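Local atomic coordinates of minor fimbrium anchoring subunit Mfa2 (Porphyromonas gingivalis, PDB entry 5NFI), a protein that anchors the minor (Mfa1) fimbriae in the bacterial outer membrane through its interaction with Mfa1 and regulates fimbrial length. Residues R3-N8 against Q131-R136; L28-F33 against W56-E61. One frame throughout, in Å; residues are numbered along the deposited sequence.

Interaction 1. Residues R3-N8 against Q131-R136; sequences RGVYVN and QYIHTR
Strand R3-N8 and the strand that begins at I133 run parallel, their directions 29° apart, and are zipped by four backbone hydrogen bonds: I133 N to G4 O, Y6 N to I133 O, T135 N to Y6 O and N8 N to T135 O. The straightest and shortest is Y6 N to I133 O, 2.8 Å with 170° at the hydrogen, although the donor lies somewhat above the carbonyl plane. On one face of the sheet V5, V7, I133 and T135 form an apolar row. T135 turns its methyl, not its hydroxyl, into the crowded position between backbone N and carbonyl carbon, and CG2 there sits 3.6 Å from both V5 CG1 and V7 CG2. I133 likewise places CG1 in the crowded position, crossing obliquely against both V5 methyls. Y6 and H134 lie on the other face and form an aromatic cluster with Y132, from the loop just before the strand. Y6 aims a ring edge at the face of Y132 in an offset edge-to-face pair, with CE2 3.7 Å from Y132 CB and the hydroxyl over the Y132 face near its rim. H134 lies alongside Y6 with its plane 28° from the tyrosine's, slid so far that overlap is slight; its ND1 is 3.4 Å from Y6 CB and hydrogen-bonds to E55. Before the paired residues, R3 gives Q131 O a weak hydrogen bond through NH2, while NH1 binds the carbonyl of K123. Within its sheet, strand 3-10 is flanked by parallel strand 133-151 and antiparallel strand 56-60, and V120 of strand 113-122 packs on I133 and T135.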
loop_
_atom_site.group_PDB
_atom_site.type_symbol
_atom_site.label_atom_id
_atom_site.label_comp_id
_atom_site.label_asym_id
_atom_site.label_seq_id
_atom_site.Cartn_x
_atom_site.Cartn_y
_atom_site.Cartn_z
ATOM N N ARG A 3 -14.711 -29.701 -3.824
ATOM C CA ARG A 3 -14.876 -28.573 -4.743
ATOM C C ARG A 3 -13.963 -27.375 -4.408
ATOM O O ARG A 3 -13.454 -27.240 -3.286
ATOM C CB ARG A 3 -16.337 -28.106 -4.753
ATOM C CG ARG A 3 -17.378 -29.215 -4.900
ATOM C CD ARG A 3 -18.583 -28.705 -5.638
ATOM N NE ARG A 3 -18.229 -28.327 -6.996
ATOM C CZ ARG A 3 -19.086 -27.798 -7.855
ATOM N NH1 ARG A 3 -20.339 -27.588 -7.480
ATOM N NH2 ARG A 3 -18.695 -27.479 -9.082
ATOM N N GLY A 4 -13.777 -26.489 -5.383
ATOM C CA GLY A 4 -12.918 -25.341 -5.194
ATOM C C GLY A 4 -12.659 -24.547 -6.453
ATOM O O GLY A 4 -13.060 -24.941 -7.544
ATOM N N VAL A 5 -11.994 -23.408 -6.274
ATOM C CA VAL A 5 -11.637 -22.503 -7.362
ATOM C C VAL A 5 -10.137 -22.542 -7.594
ATOM O O VAL A 5 -9.375 -22.341 -6.661
ATOM C CB VAL A 5 -12.014 -21.024 -7.054
ATOM C CG1 VAL A 5 -11.782 -20.155 -8.281
ATOM C CG2 VAL A 5 -13.443 -20.912 -6.591
ATOM N N TYR A 6 -9.697 -22.780 -8.822
ATOM C CA TYR A 6 -8.288 -22.573 -9.108
ATOM C C TYR A 6 -8.083 -21.104 -9.457
ATOM O O TYR A 6 -8.836 -20.537 -10.240
ATOM C CB TYR A 6 -7.797 -23.474 -10.241
ATOM C CG TYR A 6 -7.691 -24.931 -9.859
ATOM C CD1 TYR A 6 -6.633 -25.393 -9.082
ATOM C CD2 TYR A 6 -8.645 -25.852 -10.285
ATOM C CE1 TYR A 6 -6.540 -26.739 -8.735
ATOM C CE2 TYR A 6 -8.555 -27.171 -9.946
ATOM C CZ TYR A 6 -7.505 -27.616 -9.170
ATOM O OH TYR A 6 -7.424 -28.954 -8.836
ATOM N N VAL A 7 -7.067 -20.494 -8.855
ATOM C CA VAL A 7 -6.801 -19.078 -9.059
ATOM C C VAL A 7 -5.389 -18.845 -9.570
ATOM O O VAL A 7 -4.415 -19.374 -9.033
ATOM C CB VAL A 7 -6.996 -18.263 -7.769
ATOM C CG1 VAL A 7 -6.708 -16.802 -8.033
ATOM C CG2 VAL A 7 -8.409 -18.418 -7.249
ATOM N N ASN A 8 -5.310 -18.055 -10.633
ATOM C CA ASN A 8 -4.058 -17.654 -11.237
ATOM C C ASN A 8 -3.719 -16.216 -10.860
ATOM O O ASN A 8 -4.568 -15.319 -10.942
ATOM C CB ASN A 8 -4.135 -17.783 -12.749
ATOM C CG ASN A 8 -2.930 -17.199 -13.433
ATOM O OD1 ASN A 8 -2.919 -16.021 -13.808
ATOM N ND2 ASN A 8 -1.889 -18.013 -13.584
ATOM N N GLN A 131 -16.606 -29.867 -12.375
ATOM C CA GLN A 131 -15.303 -30.014 -11.749
ATOM C C GLN A 131 -15.032 -29.113 -10.563
ATOM O O GLN A 131 -15.715 -29.124 -9.535
ATOM C CB GLN A 131 -14.252 -29.700 -12.817
ATOM C CG GLN A 131 -13.041 -30.575 -12.901
ATOM C CD GLN A 131 -11.963 -29.903 -13.728
ATOM O OE1 GLN A 131 -11.979 -28.683 -13.911
ATOM N NE2 GLN A 131 -11.039 -30.694 -14.254
ATOM N N TYR A 132 -13.966 -28.350 -10.759
ATOM C CA TYR A 132 -13.639 -27.150 -10.039
ATOM C C TYR A 132 -13.769 -26.028 -11.064
ATOM O O TYR A 132 -13.814 -26.294 -12.265
ATOM C CB TYR A 132 -12.219 -27.212 -9.489
ATOM C CG TYR A 132 -11.875 -28.471 -8.738
ATOM C CD1 TYR A 132 -11.477 -29.618 -9.413
ATOM C CD2 TYR A 132 -11.923 -28.508 -7.353
ATOM C CE1 TYR A 132 -11.155 -30.775 -8.727
ATOM C CE2 TYR A 132 -11.597 -29.653 -6.658
ATOM C CZ TYR A 132 -11.213 -30.783 -7.349
ATOM O OH TYR A 132 -10.891 -31.927 -6.661
ATOM N N ILE A 133 -13.818 -24.781 -10.617
ATOM C CA ILE A 133 -13.822 -23.674 -11.564
ATOM C C ILE A 133 -12.457 -22.996 -11.582
ATOM O O ILE A 133 -11.553 -23.369 -10.834
ATOM C CB ILE A 133 -14.917 -22.646 -11.240
ATOM C CG1 ILE A 133 -14.638 -21.954 -9.912
ATOM C CG2 ILE A 133 -16.274 -23.320 -11.187
ATOM C CD1 ILE A 133 -15.796 -21.126 -9.440
ATOM N N HIS A 134 -12.300 -22.020 -12.464
ATOM C CA HIS A 134 -11.053 -21.276 -12.549
ATOM C C HIS A 134 -11.315 -19.790 -12.591
ATOM O O HIS A 134 -12.411 -19.361 -12.941
ATOM C CB HIS A 134 -10.255 -21.695 -13.775
ATOM C CG HIS A 134 -9.800 -23.117 -13.730
ATOM N ND1 HIS A 134 -8.478 -23.474 -13.582
ATOM C CD2 HIS A 134 -10.496 -24.276 -13.803
ATOM C CE1 HIS A 134 -8.376 -24.791 -13.574
ATOM N NE2 HIS A 134 -9.587 -25.302 -13.707
ATOM N N THR A 135 -10.298 -19.015 -12.226
ATOM C CA THR A 135 -10.351 -17.570 -12.312
ATOM C C THR A 135 -8.935 -17.001 -12.229
ATOM O O THR A 135 -7.986 -17.730 -11.951
ATOM C CB THR A 135 -11.227 -16.969 -11.201
ATOM O OG1 THR A 135 -11.452 -15.575 -11.454
ATOM C CG2 THR A 135 -10.568 -17.138 -9.842
ATOM N N ARG A 136 -8.807 -15.704 -12.504
ATOM C CA ARG A 136 -7.552 -14.970 -12.385
ATOM C C ARG A 136 -7.754 -13.804 -11.433
ATOM O O ARG A 136 -8.875 -13.296 -11.304
ATOM C CB ARG A 136 -7.078 -14.443 -13.743
ATOM C CG ARG A 136 -6.801 -15.506 -14.756
ATOM C CD ARG A 136 -6.455 -14.941 -16.129
ATOM N NE ARG A 136 -5.135 -14.311 -16.199
ATOM C CZ ARG A 136 -4.897 -13.043 -16.554
ATOM N NH1 ARG A 136 -5.894 -12.227 -16.883
ATOM N NH2 ARG A 136 -3.647 -12.594 -16.605
#

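Interaction 2. Residues L28-F33 against W56-E61; sequences LNVYAF and WLIPLE
I58 sets CG1 anti to its carbonyl carbon (chi1 -50°) and bends again at chi2 (-56°), which carries CD1 to V30; V30 in turn holds CG1 anti to its backbone N, so that the two side chains cross at about a right angle. This is face-to-face packing in a beta-sandwich, consistent with the transthyretin-like clan to which the family belongs: the axes of strands 28-33 and 56-60 come within 8.1 Å of each other at 36°, joined by apolar side chains rather than by backbone pairing. L28, V30 and A32, every second residue, point toward the opposing strand and meet W56, I58 and L60. At one end of the row L28 lays its CD1 methyl over the centre of one face of the W56 indole, 4.3 Å above the plane. In the middle V30 meets I58 through its CG1 methyl, whereas A32, with only a methyl to offer, faces the longer side chains of I58 and L60. The extended L60 chain brings CD2 to the alanine methyl. All six residues are buried, and I68 of strand 64-72 touches both V30 and I58, while F9 of strand 3-10 lies against L28 and V30. The closest approach between the two segments is V30 CG1 to I58 CD1 at 3.5 Å, followed by A32 CB to L60 CD2 at 3.6 Å.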
loop_
_atom_site.group_PDB
_atom_site.type_symbol
_atom_site.label_atom_id
_atom_site.label_comp_id
_atom_site.label_asym_id
_atom_site.label_seq_id
_atom_site.Cartn_x
_atom_site.Cartn_y
_atom_site.Cartn_z
ATOM N N LEU A 28 1.281 -16.133 0.098
ATOM C CA LEU A 28 -0.096 -15.731 -0.179
ATOM C C LEU A 28 -1.028 -16.077 0.977
ATOM O O LEU A 28 -0.868 -17.099 1.639
ATOM C CB LEU A 28 -0.617 -16.400 -1.466
ATOM C CG LEU A 28 -0.093 -15.859 -2.804
ATOM C CD1 LEU A 28 -0.471 -16.791 -3.922
ATOM C CD2 LEU A 28 -0.594 -14.425 -3.092
ATOM N N ASN A 29 -1.991 -15.197 1.217
ATOM C CA ASN A 29 -3.107 -15.456 2.096
ATOM C C ASN A 29 -4.358 -15.219 1.248
ATOM O O ASN A 29 -4.665 -14.086 0.884
ATOM C CB ASN A 29 -3.090 -14.542 3.331
ATOM C CG ASN A 29 -1.906 -14.806 4.266
ATOM O OD1 ASN A 29 -0.758 -14.483 3.958
ATOM N ND2 ASN A 29 -2.198 -15.331 5.440
ATOM N N VAL A 30 -5.065 -16.286 0.910
ATOM C CA VAL A 30 -6.200 -16.188 0.007
ATOM C C VAL A 30 -7.483 -16.598 0.718
ATOM O O VAL A 30 -7.578 -17.704 1.270
ATOM C CB VAL A 30 -5.980 -17.051 -1.242
ATOM C CG1 VAL A 30 -7.053 -16.778 -2.261
ATOM C CG2 VAL A 30 -4.628 -16.741 -1.827
ATOM N N TYR A 31 -8.459 -15.695 0.713
ATOM C CA TYR A 31 -9.713 -15.889 1.433
ATOM C C TYR A 31 -10.883 -15.949 0.467
ATOM O O TYR A 31 -10.862 -15.310 -0.592
ATOM C CB TYR A 31 -9.935 -14.760 2.456
ATOM C CG TYR A 31 -8.778 -14.606 3.400
ATOM C CD1 TYR A 31 -8.641 -15.449 4.488
ATOM C CD2 TYR A 31 -7.801 -13.637 3.188
ATOM C CE1 TYR A 31 -7.579 -15.332 5.342
ATOM C CE2 TYR A 31 -6.724 -13.518 4.038
ATOM C CZ TYR A 31 -6.624 -14.374 5.117
ATOM O OH TYR A 31 -5.561 -14.284 5.979
ATOM N N ALA A 32 -11.909 -16.707 0.839
ATOM C CA ALA A 32 -13.124 -16.785 0.032
ATOM C C ALA A 32 -14.310 -16.311 0.860
ATOM O O ALA A 32 -14.535 -16.786 1.973
ATOM C CB ALA A 32 -13.349 -18.197 -0.481
ATOM N N PHE A 33 -15.046 -15.351 0.314
ATOM C CA PHE A 33 -16.254 -14.855 0.949
ATOM C C PHE A 33 -17.414 -15.193 0.037
ATOM O O PHE A 33 -17.248 -15.263 -1.185
ATOM C CB PHE A 33 -16.149 -13.349 1.219
ATOM C CG PHE A 33 -15.129 -13.007 2.272
ATOM C CD1 PHE A 33 -13.777 -13.175 2.026
ATOM C CD2 PHE A 33 -15.524 -12.571 3.517
ATOM C CE1 PHE A 33 -12.844 -12.903 2.996
ATOM C CE2 PHE A 33 -14.593 -12.298 4.495
ATOM C CZ PHE A 33 -13.252 -12.464 4.233
ATOM N N TRP A 56 -3.522 -21.962 -7.988
ATOM C CA TRP A 56 -3.631 -22.362 -6.588
ATOM C C TRP A 56 -5.080 -22.709 -6.287
ATOM O O TRP A 56 -5.974 -21.913 -6.569
ATOM C CB TRP A 56 -3.140 -21.243 -5.653
ATOM C CG TRP A 56 -1.643 -21.157 -5.545
ATOM C CD1 TRP A 56 -0.849 -21.803 -4.645
ATOM C CD2 TRP A 56 -0.764 -20.388 -6.372
ATOM N NE1 TRP A 56 0.471 -21.486 -4.859
ATOM C CE2 TRP A 56 0.551 -20.621 -5.912
ATOM C CE3 TRP A 56 -0.960 -19.527 -7.456
ATOM C CZ2 TRP A 56 1.660 -20.030 -6.500
ATOM C CZ3 TRP A 56 0.142 -18.936 -8.036
ATOM C CH2 TRP A 56 1.436 -19.190 -7.559
ATOM N N LEU A 57 -5.316 -23.894 -5.727
ATOM C CA LEU A 57 -6.673 -24.319 -5.400
ATOM C C LEU A 57 -7.159 -23.696 -4.100
ATOM O O LEU A 57 -6.488 -23.764 -3.078
ATOM C CB LEU A 57 -6.754 -25.842 -5.306
ATOM C CG LEU A 57 -8.137 -26.432 -4.986
ATOM C CD1 LEU A 57 -9.200 -26.023 -6.016
ATOM C CD2 LEU A 57 -8.057 -27.938 -4.875
ATOM N N ILE A 58 -8.335 -23.089 -4.165
ATOM C CA ILE A 58 -9.009 -22.493 -3.028
ATOM C C ILE A 58 -10.216 -23.369 -2.728
ATOM O O ILE A 58 -11.220 -23.331 -3.450
ATOM C CB ILE A 58 -9.454 -21.033 -3.309
ATOM C CG1 ILE A 58 -8.297 -20.205 -3.875
ATOM C CG2 ILE A 58 -9.984 -20.374 -2.059
ATOM C CD1 ILE A 58 -7.057 -20.206 -2.997
ATOM N N PRO A 59 -10.096 -24.214 -1.698
ATOM C CA PRO A 59 -11.181 -25.090 -1.256
ATOM C C PRO A 59 -12.484 -24.343 -0.985
ATOM O O PRO A 59 -12.464 -23.289 -0.338
ATOM C CB PRO A 59 -10.621 -25.690 0.029
ATOM C CG PRO A 59 -9.175 -25.768 -0.227
ATOM C CD PRO A 59 -8.828 -24.555 -1.033
ATOM N N LEU A 60 -13.584 -24.884 -1.508
ATOM C CA LEU A 60 -14.931 -24.432 -1.172
ATOM C C LEU A 60 -15.781 -25.680 -0.974
ATOM O O LEU A 60 -15.294 -26.785 -1.176
ATOM C CB LEU A 60 -15.521 -23.545 -2.265
ATOM C CG LEU A 60 -14.738 -22.308 -2.699
ATOM C CD1 LEU A 60 -15.449 -21.678 -3.856
ATOM C CD2 LEU A 60 -14.651 -21.331 -1.561
ATOM N N GLU A 61 -17.042 -25.529 -0.585
ATOM C CA GLU A 61 -17.883 -26.703 -0.381
ATOM C C GLU A 61 -19.292 -26.529 -0.906
ATOM O O GLU A 61 -19.731 -27.266 -1.787
ATOM C CB GLU A 61 -17.929 -27.065 1.099
ATOM C CG GLU A 61 -16.607 -27.572 1.608
ATOM C CD GLU A 61 -16.593 -27.765 3.090
ATOM O OE1 GLU A 61 -17.688 -27.819 3.694
ATOM O OE2 GLU A 61 -15.479 -27.853 3.647
#

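How the interactions relate
The two contacts illustrate two ways in which strands associate, by edge-to-edge pairing in interaction 1 and by apolar packing in interaction 2, and strand 56-60 joins them. It is the antiparallel neighbour of strand 3-10: V5 O lies 2.8 Å from I58 N and V7 N lies 2.9 Å from W56 O, both probable hydrogen bonds. Side chains continue the connection, with V5 CG2 3.5 Å from L60 CD1 on the core side and Y6 CE1 3.6 Å from L57 CB among the aromatics of the other. The centres are about 9 Å apart, and along the chain interaction 2 is nested within the span closed by interaction 1.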